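PDB 4RY1: periplasmic solute binding protein from Pectobacterium atrosepticum, which probably binds a sugar in the periplasm and delivers it to an ABC-type transporter, as other bacterial solute-binding proteins of family 1 do. Local coordinates for residues 232-240 and 255-266; 109-118 and 282-291. One frame throughout, in Å; residues are numbered along the deposited sequence.

In the fold
Contact 2 is buried, its centre about 8 Å from the centre of the chain. It pairs strands 107-123 and 284-292, which both turn a corner midway and run through the core. Contact 1 lies nearer the surface, about 19 Å from the chain centre. It joins segment 232-240 to helix 253-257 and the loop that follows. The two centres are about 25 Å apart and the nearest atoms about 8 Å. Both segments of contact 1 fall in the sequence between 109-118 and 282-291. A glycerol sits about 3 Å from the side chain of Lys-285 in contact 2, and an acetate about 4 Å from that of Thr-255 in contact 1, both probably from the crystallisation liquor.

Contact 1: residues 232-240 and 255-266; sequences VYEIRPWIN and TYSSNMPKDAVL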
ATOM      1  N   VAL A 232     -12.315  -3.296   8.085  1.00 19.38           N
ATOM      2  CA  VAL A 232     -11.690  -4.105   9.143  1.00 16.98           C
ATOM      3  C   VAL A 232     -11.099  -3.223  10.249  1.00 19.24           C
ATOM      4  O   VAL A 232     -11.116  -3.600  11.415  1.00 17.60           O
ATOM      5  CB  VAL A 232     -10.664  -5.085   8.556  1.00 19.53           C
ATOM      6  CG1 VAL A 232      -9.868  -5.791   9.644  1.00 20.08           C
ATOM      7  CG2 VAL A 232     -11.408  -6.145   7.767  1.00 20.80           C
ATOM      8  N   TYR A 233     -10.654  -2.020   9.879  1.00 17.02           N
ATOM      9  CA  TYR A 233     -10.140  -1.077  10.880  1.00 19.36           C
ATOM     10  C   TYR A 233     -11.248  -0.518  11.789  1.00 20.43           C
ATOM     11  O   TYR A 233     -10.985   0.237  12.718  1.00 24.05           O
ATOM     12  CB  TYR A 233      -9.307   0.036  10.241  1.00 22.36           C
ATOM     13  CG  TYR A 233      -9.919   0.796   9.086  1.00 23.05           C
ATOM     14  CD1 TYR A 233     -10.707   1.927   9.291  1.00 27.72           C
ATOM     15  CD2 TYR A 233      -9.630   0.429   7.772  1.00 22.88           C
ATOM     16  CE1 TYR A 233     -11.220   2.631   8.214  1.00 26.99           C
ATOM     17  CE2 TYR A 233     -10.128   1.129   6.702  1.00 24.09           C
ATOM     18  CZ  TYR A 233     -10.923   2.231   6.926  1.00 27.02           C
ATOM     19  OH  TYR A 233     -11.427   2.926   5.851  1.00 35.60           O
ATOM     20  N   GLU A 234     -12.485  -0.924  11.534  1.00 18.58           N
ATOM     21  CA  GLU A 234     -13.658  -0.579  12.377  1.00 21.64           C
ATOM     22  C   GLU A 234     -14.318  -1.781  13.065  1.00 22.62           C
ATOM     23  O   GLU A 234     -15.285  -1.590  13.815  1.00 23.31           O
ATOM     24  CB  GLU A 234     -14.737   0.161  11.550  1.00 22.12           C
ATOM     25  CG  GLU A 234     -14.308   1.527  11.042  1.00 25.12           C
ATOM     26  CD  GLU A 234     -15.177   2.064   9.917  1.00 23.77           C
ATOM     27  OE1 GLU A 234     -16.341   1.647   9.806  1.00 30.54           O
ATOM     28  OE2 GLU A 234     -14.683   2.907   9.126  1.00 29.17           O
ATOM     29  N   ILE A 235     -13.847  -3.010  12.832  1.00 20.08           N
ATOM     30  CA  ILE A 235     -14.509  -4.160  13.479  1.00 20.02           C
ATOM     31  C   ILE A 235     -13.984  -4.383  14.893  1.00 19.15           C
ATOM     32  O   ILE A 235     -12.823  -4.095  15.204  1.00 20.40           O
ATOM     33  CB  ILE A 235     -14.493  -5.483  12.669  1.00 19.71           C
ATOM     34  CG1 ILE A 235     -13.087  -6.096  12.621  1.00 20.33           C
ATOM     35  CG2 ILE A 235     -15.080  -5.267  11.274  1.00 20.53           C
ATOM     36  CD1 ILE A 235     -12.998  -7.425  11.890  1.00 20.19           C
ATOM     37  N   ARG A 236     -14.843  -4.933  15.731  1.00 20.01           N
ATOM     38  CA  ARG A 236     -14.544  -5.058  17.148  1.00 22.36           C
ATOM     39  C   ARG A 236     -13.299  -5.902  17.398  1.00 20.60           C
ATOM     40  O   ARG A 236     -12.508  -5.553  18.267  1.00 21.52           O
ATOM     41  CB  ARG A 236     -15.738  -5.645  17.918  1.00 25.94           C
ATOM     42  N   PRO A 237     -13.121  -7.023  16.655  1.00 19.19           N
ATOM     43  CA  PRO A 237     -11.904  -7.779  16.943  1.00 18.84           C
ATOM     44  C   PRO A 237     -10.584  -7.044  16.705  1.00 15.98           C
ATOM     45  O   PRO A 237      -9.591  -7.367  17.370  1.00 17.08           O
ATOM     46  CB  PRO A 237     -12.013  -8.982  16.010  1.00 17.43           C
ATOM     47  CG  PRO A 237     -13.484  -9.204  15.897  1.00 19.63           C
ATOM     48  CD  PRO A 237     -14.026  -7.794  15.780  1.00 18.60           C
ATOM     49  N   TRP A 238     -10.548  -6.074  15.800  1.00 16.91           N
ATOM     50  CA  TRP A 238      -9.337  -5.237  15.656  1.00 17.27           C
ATOM     51  C   TRP A 238      -9.234  -4.236  16.797  1.00 18.14           C
ATOM     52  O   TRP A 238      -8.200  -4.111  17.467  1.00 19.51           O
ATOM     53  CB  TRP A 238      -9.320  -4.522  14.301  1.00 17.40           C
ATOM     54  CG  TRP A 238      -8.177  -3.551  14.138  1.00 16.33           C
ATOM     55  CD1 TRP A 238      -8.272  -2.200  13.935  1.00 17.77           C
ATOM     56  CD2 TRP A 238      -6.776  -3.857  14.152  1.00 19.22           C
ATOM     57  NE1 TRP A 238      -7.013  -1.648  13.835  1.00 19.01           N
ATOM     58  CE2 TRP A 238      -6.079  -2.642  13.958  1.00 18.48           C
ATOM     59  CE3 TRP A 238      -6.042  -5.036  14.310  1.00 16.38           C
ATOM     60  CZ2 TRP A 238      -4.686  -2.576  13.934  1.00 18.47           C
ATOM     61  CZ3 TRP A 238      -4.667  -4.975  14.296  1.00 18.26           C
ATOM     62  CH2 TRP A 238      -3.997  -3.757  14.107  1.00 16.74           C
ATOM     63  N   ILE A 239     -10.330  -3.531  17.027  1.00 18.79           N
ATOM     64  CA  ILE A 239     -10.358  -2.473  18.020  1.00 23.72           C
ATOM     65  C   ILE A 239     -10.049  -3.079  19.390  1.00 22.34           C
ATOM     66  O   ILE A 239      -9.315  -2.499  20.184  1.00 25.20           O
ATOM     67  CB  ILE A 239     -11.710  -1.721  17.998  1.00 25.01           C
ATOM     68  CG1 ILE A 239     -11.849  -0.925  16.686  1.00 24.57           C
ATOM     69  CG2 ILE A 239     -11.838  -0.789  19.198  1.00 24.06           C
ATOM     70  CD1 ILE A 239     -13.199  -0.274  16.475  1.00 30.96           C
ATOM     71  N   ASN A 240     -10.585  -4.255  19.685  1.00 23.47           N
ATOM     72  CA  ASN A 240     -10.358  -4.790  21.026  1.00 28.92           C
ATOM     73  C   ASN A 240      -9.187  -5.783  21.188  1.00 24.49           C
ATOM     74  O   ASN A 240      -9.046  -6.427  22.230  1.00 24.36           O
ATOM     75  CB  ASN A 240     -11.652  -5.337  21.613  1.00 42.11           C
ATOM     76  CG  ASN A 240     -11.974  -6.732  21.142  1.00 65.78           C
ATOM     77  OD1 ASN A 240     -11.260  -7.330  20.333  1.00 43.22           O
ATOM     78  ND2 ASN A 240     -13.066  -7.266  21.656  1.00 65.81           N
ATOM     79  N   THR A 255      -4.587   5.148   9.364  1.00 16.27           N
ATOM     80  CA  THR A 255      -5.945   4.635   9.170  1.00 17.92           C
ATOM     81  C   THR A 255      -6.291   3.507  10.141  1.00 17.01           C
ATOM     82  O   THR A 255      -7.374   3.476  10.744  1.00 18.82           O
ATOM     83  CB  THR A 255      -6.149   4.158   7.728  1.00 19.87           C
ATOM     84  OG1 THR A 255      -5.910   5.251   6.830  1.00 21.43           O
ATOM     85  CG2 THR A 255      -7.554   3.605   7.537  1.00 22.29           C
ATOM     86  N   TYR A 256      -5.391   2.533  10.268  1.00 17.25           N
ATOM     87  CA  TYR A 256      -5.647   1.401  11.182  1.00 18.63           C
ATOM     88  C   TYR A 256      -5.537   1.762  12.660  1.00 17.28           C
ATOM     89  O   TYR A 256      -6.112   1.090  13.520  1.00 21.69           O
ATOM     90  CB  TYR A 256      -4.793   0.160  10.829  1.00 19.61           C
ATOM     91  CG  TYR A 256      -5.399  -0.546   9.638  1.00 15.87           C
ATOM     92  CD1 TYR A 256      -5.317   0.014   8.382  1.00 16.55           C
ATOM     93  CD2 TYR A 256      -6.124  -1.736   9.784  1.00 17.26           C
ATOM     94  CE1 TYR A 256      -5.904  -0.580   7.282  1.00 17.01           C
ATOM     95  CE2 TYR A 256      -6.733  -2.341   8.685  1.00 16.34           C
ATOM     96  CZ  TYR A 256      -6.606  -1.765   7.432  1.00 17.89           C
ATOM     97  OH  TYR A 256      -7.207  -2.285   6.300  1.00 18.74           O
ATOM     98  N   SER A 257      -4.828   2.847  12.946  1.00 20.08           N
ATOM     99  CA  SER A 257      -4.703   3.350  14.298  1.00 21.21           C
ATOM    100  C   SER A 257      -5.916   4.179  14.722  1.00 23.81           C
ATOM    101  O   SER A 257      -6.162   4.351  15.915  1.00 28.94           O
ATOM    102  CB  SER A 257      -3.448   4.220  14.406  1.00 23.50           C
ATOM    103  OG  SER A 257      -2.276   3.432  14.388  1.00 31.05           O
ATOM    104  N   SER A 258      -6.686   4.641  13.733  1.00 20.39           N
ATOM    105  CA  SER A 258      -7.648   5.752  13.906  1.00 23.14           C
ATOM    106  C   SER A 258      -8.762   5.443  14.910  1.00 30.86           C
ATOM    107  O   SER A 258      -9.186   6.315  15.661  1.00 30.76           O
ATOM    108  CB  SER A 258      -8.230   6.196  12.546  1.00 24.88           C
ATOM    109  OG  SER A 258      -9.103   5.227  11.958  1.00 28.30           O
ATOM    110  N   ASN A 259      -9.210   4.191  14.948  1.00 21.88           N
ATOM    111  CA  ASN A 259     -10.304   3.790  15.858  1.00 21.81           C
ATOM    112  C   ASN A 259      -9.859   2.936  17.068  1.00 24.41           C
ATOM    113  O   ASN A 259     -10.701   2.389  17.796  1.00 27.83           O
ATOM    114  CB  ASN A 259     -11.409   3.076  15.064  1.00 24.72           C
ATOM    115  CG  ASN A 259     -11.908   3.901  13.880  1.00 31.62           C
ATOM    116  OD1 ASN A 259     -12.223   5.085  14.015  1.00 26.27           O
ATOM    117  ND2 ASN A 259     -11.999   3.276  12.723  1.00 23.43           N
ATOM    118  N   MET A 260      -8.549   2.818  17.297  1.00 24.66           N
ATOM    119  CA  MET A 260      -8.039   2.045  18.448  1.00 22.83           C
ATOM    120  C   MET A 260      -8.326   2.783  19.777  1.00 27.93           C
ATOM    121  O   MET A 260      -8.265   4.021  19.802  1.00 27.05           O
ATOM    122  CB  MET A 260      -6.525   1.789  18.328  1.00 23.92           C
ATOM    123  CG  MET A 260      -6.061   0.824  17.232  1.00 23.12           C
ATOM    124  SD  MET A 260      -6.904  -0.777  17.088  1.00 17.87           S
ATOM    125  CE  MET A 260      -6.325  -1.774  18.369  1.00 17.08           C
ATOM    126  N   PRO A 261      -8.612   2.040  20.881  1.00 22.35           N
ATOM    127  CA  PRO A 261      -8.773   2.727  22.175  1.00 26.20           C
ATOM    128  C   PRO A 261      -7.492   3.447  22.576  1.00 31.18           C
ATOM    129  O   PRO A 261      -6.405   3.030  22.178  1.00 26.72           O
ATOM    130  CB  PRO A 261      -9.043   1.580  23.164  1.00 29.58           C
ATOM    131  CG  PRO A 261      -9.468   0.434  22.329  1.00 29.13           C
ATOM    132  CD  PRO A 261      -8.716   0.578  21.036  1.00 22.87           C
ATOM    133  N   LYS A 262      -7.636   4.492  23.384  1.00 37.42           N
ATOM    134  CA  LYS A 262      -6.515   5.354  23.826  1.00 40.51           C
ATOM    135  C   LYS A 262      -5.333   4.595  24.474  1.00 31.88           C
ATOM    136  O   LYS A 262      -4.166   4.960  24.286  1.00 39.31           O
ATOM    137  CB  LYS A 262      -7.040   6.445  24.793  1.00 55.28           C
ATOM    138  CG  LYS A 262      -6.808   6.160  26.276  1.00112.16           C
ATOM    139  CD  LYS A 262      -7.897   6.713  27.183  1.00118.35           C
ATOM    140  CE  LYS A 262      -7.986   5.895  28.466  1.00113.88           C
ATOM    141  NZ  LYS A 262      -9.360   5.866  29.037  1.00 84.41           N
ATOM    142  N   ASP A 263      -5.655   3.537  25.219  1.00 28.74           N
ATOM    143  CA  ASP A 263      -4.677   2.748  25.977  1.00 37.17           C
ATOM    144  C   ASP A 263      -4.104   1.564  25.177  1.00 33.20           C
ATOM    145  O   ASP A 263      -3.297   0.788  25.707  1.00 28.57           O
ATOM    146  CB  ASP A 263      -5.300   2.243  27.291  1.00 48.72           C
ATOM    147  CG  ASP A 263      -6.288   1.100  27.081  1.00 87.73           C
ATOM    148  OD1 ASP A 263      -7.127   1.179  26.155  1.00 87.88           O
ATOM    149  OD2 ASP A 263      -6.236   0.123  27.857  1.00104.40           O
ATOM    150  N   ALA A 264      -4.516   1.424  23.912  1.00 27.45           N
ATOM    151  CA  ALA A 264      -3.979   0.356  23.071  1.00 27.38           C
ATOM    152  C   ALA A 264      -2.527   0.671  22.691  1.00 21.84           C
ATOM    153  O   ALA A 264      -2.153   1.831  22.533  1.00 27.58           O
ATOM    154  CB  ALA A 264      -4.823   0.154  21.830  1.00 29.80           C
ATOM    155  N   VAL A 265      -1.725  -0.375  22.557  1.00 21.42           N
ATOM    156  CA  VAL A 265      -0.319  -0.242  22.168  1.00 21.80           C
ATOM    157  C   VAL A 265      -0.055  -1.077  20.923  1.00 19.61           C
ATOM    158  O   VAL A 265      -0.026  -2.312  20.993  1.00 21.48           O
ATOM    159  CB  VAL A 265       0.649  -0.677  23.288  1.00 24.14           C
ATOM    160  CG1 VAL A 265       2.098  -0.585  22.801  1.00 23.98           C
ATOM    161  CG2 VAL A 265       0.446   0.181  24.537  1.00 37.86           C
ATOM    162  N   LEU A 266       0.139  -0.371  19.808  1.00 19.97           N
ATOM    163  CA  LEU A 266       0.570  -0.961  18.541  1.00 17.32           C
ATOM    164  C   LEU A 266       2.070  -0.680  18.343  1.00 18.77           C
ATOM    165  O   LEU A 266       2.530   0.431  18.607  1.00 22.08           O
ATOM    166  CB  LEU A 266      -0.240  -0.397  17.371  1.00 17.78           C
ATOM    167  CG  LEU A 266      -1.737  -0.735  17.390  1.00 17.55           C
ATOM    168  CD1 LEU A 266      -2.401  -0.120  16.175  1.00 20.40           C
ATOM    169  CD2 LEU A 266      -2.054  -2.229  17.452  1.00 21.28           C
TER
HETATM  170  O   HOH W   1      -8.803   1.600  13.803  1.00 25.55           O
HETATM  171  O   HOH W   2     -12.984   4.613  10.409  1.00 35.44           O
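Tyr-233, Tyr-256 and Trp-238 form an aromatic cluster between residues 232-240 and 255-266. Tyr-233 comes from the 3-10 segment 232-234, Trp-238 from helix 236-239. Tyr-233 can be followed outward. Its CB lies over the face of the Tyr-256 ring, 3.9 Å from the centroid. CG sits between the backbone N and the carbonyl carbon (chi1 51°), which turns the ring toward Thr-255 and Tyr-256. CD2 is the edge atom nearest Tyr-256, 3.8 Å from its CZ, and the two rings meet edge-to-face with planes 68° apart. Thr-255 CG2 makes a CH-pi contact over the ring centre, with CE2 and CZ its nearest atoms. On the other edge, CD1 faces Asn-259 ND2.

Tyr-256 in turn points its edge at a face of Trp-238. Its hydroxyl is bonded to the backbone O of Ala-162. Met-260 SD covers the opposite face of the indole, a Met-aromatic contact 3.7 Å from the five-membered ring centroid. In the indole plane, NE1 donates a nearly straight bond to Tyr-256 O (2.9 Å, 170°).

Asn-259 ND2 donates a hydrogen bond to Tyr-233 O at 3.2 Å, coming from above the carbonyl plane. One water gives its protons to Tyr-233 O and Tyr-256 O and accepts from Asn-259 N. A second water bridges Asn-259 ND2, 2.8 Å away, and Glu-234 OE2, which Asn-231 also holds.

Contact 2: residues 109-118 and 282-291; sequences QGLPISMTSR and LTSKPSSLFA
Leu-282 CD1 approaches Ser-117 CB. The pairing starts at Thr-283, whose O accepts a bond from Arg-118 N, and a water links its N to Arg-118 O. Ser-284 stands beside Ser-117 on the same face of the sheet. Their OG atoms are 2.7 Å apart and hydrogen-bonded, and either could donate.

Lys-285 pairs with Thr-116 through two backbone bonds, each 2.9 Å between N and O. The lysine NZ goes outside the pair, to Glu-369, Asn-67 and the glycerol. Thr-116 OG1 is likewise held by Asp-250 and Ser-251 N. Pro-286 lies opposite Met-115, whose bent chain lays SD and CE along the backbone of Lys-285 and Pro-286, with CE 3.6 Å from Lys-285 C; on another side, Pro-286 CB touches Pro-112 CB.

At Ser-287 the strand turns. Ser-287 N donates to Ser-114 O at 2.8 Å. With OG between N and the carbonyl carbon (chi1 72°), the hydroxyl meets Ser-114 OG at 2.6 Å. Ser-114 OG is also bonded to Asn-323 O.

Ser-288 O takes a nearly straight bond from Ile-113 N (3.0 Å, 177°). Leu-289 lies alongside Pro-112 and points the same way, its CD2 3.7 Å from the proline CG. Phe-290 exchanges N-H to O bonds with Leu-111. Its ring carries Ile-113 CD1 over the centre of one face, 3.8 Å from the centroid; Met-306 of helix 299-310 also packs on Phe-290. Ala-291 brings CB to Gln-109 O.

Both strands turn a corner, at 113 and 287, so their two halves belong to different sheets or faces. Two antiparallel strands crossing between the lobes in this way are consistent with the hinge of the periplasmic binding protein fold.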
ATOM      1  N   GLN A 109       5.678  10.068 -15.035  1.00 12.35           N
ATOM      2  CA  GLN A 109       4.216  10.077 -15.032  1.00 11.88           C
ATOM      3  C   GLN A 109       3.597  10.690 -13.780  1.00 10.63           C
ATOM      4  O   GLN A 109       2.432  11.076 -13.793  1.00 12.35           O
ATOM      5  CB  GLN A 109       3.679   8.646 -15.201  1.00 12.45           C
ATOM      6  CG  GLN A 109       4.124   7.965 -16.490  1.00 14.05           C
ATOM      7  CD  GLN A 109       3.715   8.771 -17.703  1.00 13.42           C
ATOM      8  OE1 GLN A 109       4.564   9.250 -18.490  1.00 17.85           O
ATOM      9  NE2 GLN A 109       2.433   8.949 -17.858  1.00 11.36           N
ATOM     10  N   GLY A 110       4.359  10.712 -12.694  1.00 12.27           N
ATOM     11  CA  GLY A 110       3.850  11.172 -11.412  1.00 11.02           C
ATOM     12  C   GLY A 110       4.998  11.364 -10.445  1.00 11.98           C
ATOM     13  O   GLY A 110       6.073  10.821 -10.642  1.00 13.59           O
ATOM     14  N   LEU A 111       4.761  12.163  -9.411  1.00 10.99           N
ATOM     15  CA  LEU A 111       5.783  12.463  -8.425  1.00 11.86           C
ATOM     16  C   LEU A 111       5.403  11.719  -7.119  1.00 10.57           C
ATOM     17  O   LEU A 111       4.352  11.993  -6.530  1.00 11.05           O
ATOM     18  CB  LEU A 111       5.845  13.955  -8.160  1.00 12.43           C
ATOM     19  CG  LEU A 111       6.914  14.474  -7.212  1.00 14.45           C
ATOM     20  CD1 LEU A 111       8.310  13.952  -7.561  1.00 16.42           C
ATOM     21  CD2 LEU A 111       6.868  16.008  -7.232  1.00 16.13           C
ATOM     22  N   PRO A 112       6.220  10.762  -6.670  1.00 11.69           N
ATOM     23  CA  PRO A 112       5.873  10.106  -5.425  1.00 12.04           C
ATOM     24  C   PRO A 112       5.726  11.047  -4.253  1.00 11.81           C
ATOM     25  O   PRO A 112       6.591  11.883  -4.018  1.00 13.34           O
ATOM     26  CB  PRO A 112       7.032   9.136  -5.211  1.00 13.58           C
ATOM     27  CG  PRO A 112       7.449   8.809  -6.601  1.00 14.27           C
ATOM     28  CD  PRO A 112       7.369  10.122  -7.318  1.00 14.68           C
ATOM     29  N   ILE A 113       4.622  10.901  -3.540  1.00 10.54           N
ATOM     30  CA  ILE A 113       4.355  11.743  -2.365  1.00 11.96           C
ATOM     31  C   ILE A 113       5.167  11.257  -1.169  1.00 12.62           C
ATOM     32  O   ILE A 113       5.700  12.056  -0.383  1.00 14.02           O
ATOM     33  CB  ILE A 113       2.863  11.769  -2.052  1.00 11.90           C
ATOM     34  CG1 ILE A 113       2.102  12.369  -3.242  1.00 13.16           C
ATOM     35  CG2 ILE A 113       2.579  12.571  -0.787  1.00 13.73           C
ATOM     36  CD1 ILE A 113       0.617  12.066  -3.222  1.00 14.39           C
ATOM     37  N   SER A 114       5.215   9.941  -1.041  1.00 12.27           N
ATOM     38  CA  SER A 114       6.006   9.223  -0.049  1.00 12.13           C
ATOM     39  C   SER A 114       6.250   7.832  -0.599  1.00 12.25           C
ATOM     40  O   SER A 114       5.467   7.315  -1.414  1.00 12.34           O
ATOM     41  CB  SER A 114       5.306   9.143   1.293  1.00 15.11           C
ATOM     42  OG  SER A 114       4.105   8.461   1.192  1.00 16.73           O
ATOM     43  N   MET A 115       7.321   7.204  -0.127  1.00 11.55           N
ATOM     44  CA  MET A 115       7.547   5.789  -0.315  1.00 11.43           C
ATOM     45  C   MET A 115       6.943   5.089   0.882  1.00 10.79           C
ATOM     46  O   MET A 115       6.847   5.670   1.973  1.00 14.20           O
ATOM     47  CB  MET A 115       9.051   5.489  -0.494  1.00 13.89           C
ATOM     48  CG  MET A 115       9.643   6.075  -1.789  1.00 13.91           C
ATOM     49  SD  MET A 115       8.890   5.577  -3.410  1.00 11.97           S
ATOM     50  CE  MET A 115       9.416   3.862  -3.376  1.00 21.27           C
ATOM     51  N   THR A 116       6.567   3.838   0.692  1.00 10.40           N
ATOM     52  CA  THR A 116       5.990   3.026   1.762  1.00 10.89           C
ATOM     53  C   THR A 116       6.374   1.563   1.567  1.00 11.58           C
ATOM     54  O   THR A 116       6.715   1.136   0.456  1.00 13.50           O
ATOM     55  CB  THR A 116       4.455   3.205   1.828  1.00 11.94           C
ATOM     56  OG1 THR A 116       3.946   2.625   3.027  1.00 13.76           O
ATOM     57  CG2 THR A 116       3.737   2.576   0.655  1.00 12.59           C
ATOM     58  N   SER A 117       6.399   0.833   2.677  1.00 11.92           N
ATOM     59  CA  SER A 117       6.767  -0.576   2.709  1.00 11.70           C
ATOM     60  C   SER A 117       5.736  -1.341   3.487  1.00 12.04           C
ATOM     61  O   SER A 117       5.114  -0.792   4.411  1.00 12.00           O
ATOM     62  CB  SER A 117       8.132  -0.771   3.364  1.00 13.98           C
ATOM     63  OG  SER A 117       9.134  -0.027   2.697  1.00 13.80           O
ATOM     64  N   ARG A 118       5.567  -2.610   3.119  1.00 12.56           N
ATOM     65  CA  ARG A 118       4.777  -3.539   3.930  1.00 14.30           C
ATOM     66  C   ARG A 118       5.579  -3.931   5.185  1.00 13.98           C
ATOM     67  O   ARG A 118       6.741  -4.324   5.087  1.00 15.63           O
ATOM     68  CB  ARG A 118       4.463  -4.828   3.166  1.00 15.97           C
ATOM     69  CG  ARG A 118       3.467  -4.741   2.029  1.00 16.03           C
ATOM     70  CD  ARG A 118       2.045  -4.655   2.536  1.00 14.36           C
ATOM     71  NE  ARG A 118       1.064  -4.698   1.452  1.00 13.50           N
ATOM     72  CZ  ARG A 118      -0.248  -4.695   1.612  1.00 12.67           C
ATOM     73  NH1 ARG A 118      -0.798  -4.677   2.812  1.00 12.79           N
ATOM     74  NH2 ARG A 118      -1.031  -4.673   0.543  1.00 14.86           N
ATOM     75  N   LEU A 282      11.789  -7.540   1.097  1.00 17.41           N
ATOM     76  CA  LEU A 282      11.282  -6.217   1.483  1.00 16.05           C
ATOM     77  C   LEU A 282      10.478  -5.642   0.342  1.00 16.24           C
ATOM     78  O   LEU A 282      10.929  -5.591  -0.792  1.00 17.20           O
ATOM     79  CB  LEU A 282      12.423  -5.253   1.822  1.00 18.59           C
ATOM     80  CG  LEU A 282      12.041  -3.841   2.275  1.00 19.43           C
ATOM     81  CD1 LEU A 282      11.259  -3.915   3.570  1.00 23.57           C
ATOM     82  CD2 LEU A 282      13.250  -2.926   2.406  1.00 21.93           C
ATOM     83  N   THR A 283       9.276  -5.220   0.666  1.00 16.11           N
ATOM     84  CA  THR A 283       8.273  -4.874  -0.358  1.00 14.72           C
ATOM     85  C   THR A 283       7.896  -3.410  -0.195  1.00 17.11           C
ATOM     86  O   THR A 283       7.314  -3.015   0.811  1.00 14.13           O
ATOM     87  CB  THR A 283       7.054  -5.790  -0.217  1.00 17.67           C
ATOM     88  OG1 THR A 283       7.509  -7.147  -0.343  1.00 18.06           O
ATOM     89  CG2 THR A 283       5.994  -5.508  -1.274  1.00 18.29           C
ATOM     90  N   SER A 284       8.269  -2.624  -1.189  1.00 13.79           N
ATOM     91  CA  SER A 284       8.100  -1.177  -1.170  1.00 13.38           C
ATOM     92  C   SER A 284       7.577  -0.639  -2.485  1.00 14.37           C
ATOM     93  O   SER A 284       7.820  -1.211  -3.550  1.00 16.38           O
ATOM     94  CB  SER A 284       9.415  -0.461  -0.851  1.00 15.18           C
ATOM     95  OG  SER A 284      10.061  -0.959   0.312  1.00 17.72           O
ATOM     96  N   LYS A 285       6.893   0.497  -2.388  1.00 13.37           N
ATOM     97  CA  LYS A 285       6.389   1.211  -3.572  1.00 13.29           C
ATOM     98  C   LYS A 285       6.005   2.615  -3.167  1.00 12.46           C
ATOM     99  O   LYS A 285       5.936   2.926  -1.977  1.00 12.57           O
ATOM    100  CB  LYS A 285       5.156   0.530  -4.149  1.00 14.38           C
ATOM    101  CG  LYS A 285       3.911   0.629  -3.281  1.00 13.62           C
ATOM    102  CD  LYS A 285       2.661   0.163  -4.003  1.00 14.43           C
ATOM    103  CE  LYS A 285       1.405   0.513  -3.233  1.00 15.84           C
ATOM    104  NZ  LYS A 285       0.158   0.229  -4.022  1.00 18.35           N
ATOM    105  N   PRO A 286       5.755   3.492  -4.146  1.00 11.22           N
ATOM    106  CA  PRO A 286       5.168   4.783  -3.757  1.00 10.93           C
ATOM    107  C   PRO A 286       3.831   4.604  -3.098  1.00 12.05           C
ATOM    108  O   PRO A 286       3.008   3.834  -3.592  1.00 13.24           O
ATOM    109  CB  PRO A 286       5.005   5.518  -5.089  1.00 12.86           C
ATOM    110  CG  PRO A 286       5.980   4.866  -6.015  1.00 14.80           C
ATOM    111  CD  PRO A 286       5.956   3.420  -5.593  1.00 13.45           C
ATOM    112  N   SER A 287       3.566   5.340  -2.028  1.00 11.76           N
ATOM    113  CA  SER A 287       2.252   5.244  -1.392  1.00 12.04           C
ATOM    114  C   SER A 287       1.153   5.813  -2.289  1.00 12.29           C
ATOM    115  O   SER A 287       0.007   5.392  -2.209  1.00 13.11           O
ATOM    116  CB  SER A 287       2.215   5.987  -0.064  1.00 13.47           C
ATOM    117  OG  SER A 287       2.233   7.392  -0.247  1.00 16.47           O
ATOM    118  N   SER A 288       1.548   6.789  -3.098  0.50 11.46           N
ATOM    119  CA  SER A 288       0.710   7.495  -4.062  0.50 11.57           C
ATOM    120  C   SER A 288       1.609   8.482  -4.782  0.50  9.98           C
ATOM    121  O   SER A 288       2.725   8.769  -4.323  0.50 11.00           O
ATOM    122  CB  SER A 288      -0.459   8.227  -3.395  0.50 12.32           C
ATOM    123  OG  SER A 288      -1.596   7.366  -3.243  0.50 11.56           O
ATOM    124  N   LEU A 289       1.098   9.004  -5.890  1.00 12.05           N
ATOM    125  CA  LEU A 289       1.797   9.970  -6.733  1.00 12.15           C
ATOM    126  C   LEU A 289       0.865  11.135  -6.950  1.00 11.55           C
ATOM    127  O   LEU A 289      -0.349  10.952  -6.910  1.00 10.91           O
ATOM    128  CB  LEU A 289       2.115   9.403  -8.138  1.00 12.50           C
ATOM    129  CG  LEU A 289       2.654   7.977  -8.263  1.00 16.01           C
ATOM    130  CD1 LEU A 289       2.719   7.534  -9.725  1.00 20.22           C
ATOM    131  CD2 LEU A 289       4.027   7.938  -7.708  1.00 23.44           C
ATOM    132  N   PHE A 290       1.428  12.307  -7.234  1.00 10.24           N
ATOM    133  CA  PHE A 290       0.667  13.371  -7.878  1.00 10.95           C
ATOM    134  C   PHE A 290       1.052  13.414  -9.350  1.00 10.87           C
ATOM    135  O   PHE A 290       2.239  13.466  -9.687  1.00 10.85           O
ATOM    136  CB  PHE A 290       0.923  14.749  -7.267  1.00 11.10           C
ATOM    137  CG  PHE A 290       0.174  15.014  -5.987  1.00 11.11           C
ATOM    138  CD1 PHE A 290      -1.210  14.861  -5.900  1.00 11.98           C
ATOM    139  CD2 PHE A 290       0.852  15.491  -4.869  1.00 12.43           C
ATOM    140  CE1 PHE A 290      -1.888  15.123  -4.709  1.00 12.04           C
ATOM    141  CE2 PHE A 290       0.174  15.763  -3.704  1.00 14.78           C
ATOM    142  CZ  PHE A 290      -1.182  15.568  -3.609  1.00 13.71           C
ATOM    143  N   ALA A 291       0.024  13.385 -10.204  1.00 10.68           N
ATOM    144  CA  ALA A 291       0.167  13.476 -11.661  1.00 10.35           C
ATOM    145  C   ALA A 291      -0.543  14.726 -12.160  1.00 11.50           C
ATOM    146  O   ALA A 291      -1.512  15.173 -11.572  1.00 11.51           O
ATOM    147  CB  ALA A 291      -0.442  12.247 -12.321  1.00 11.07           C
TER
HETATM  148  O   HOH W   3       8.179  -5.824   3.244  1.00 20.56           O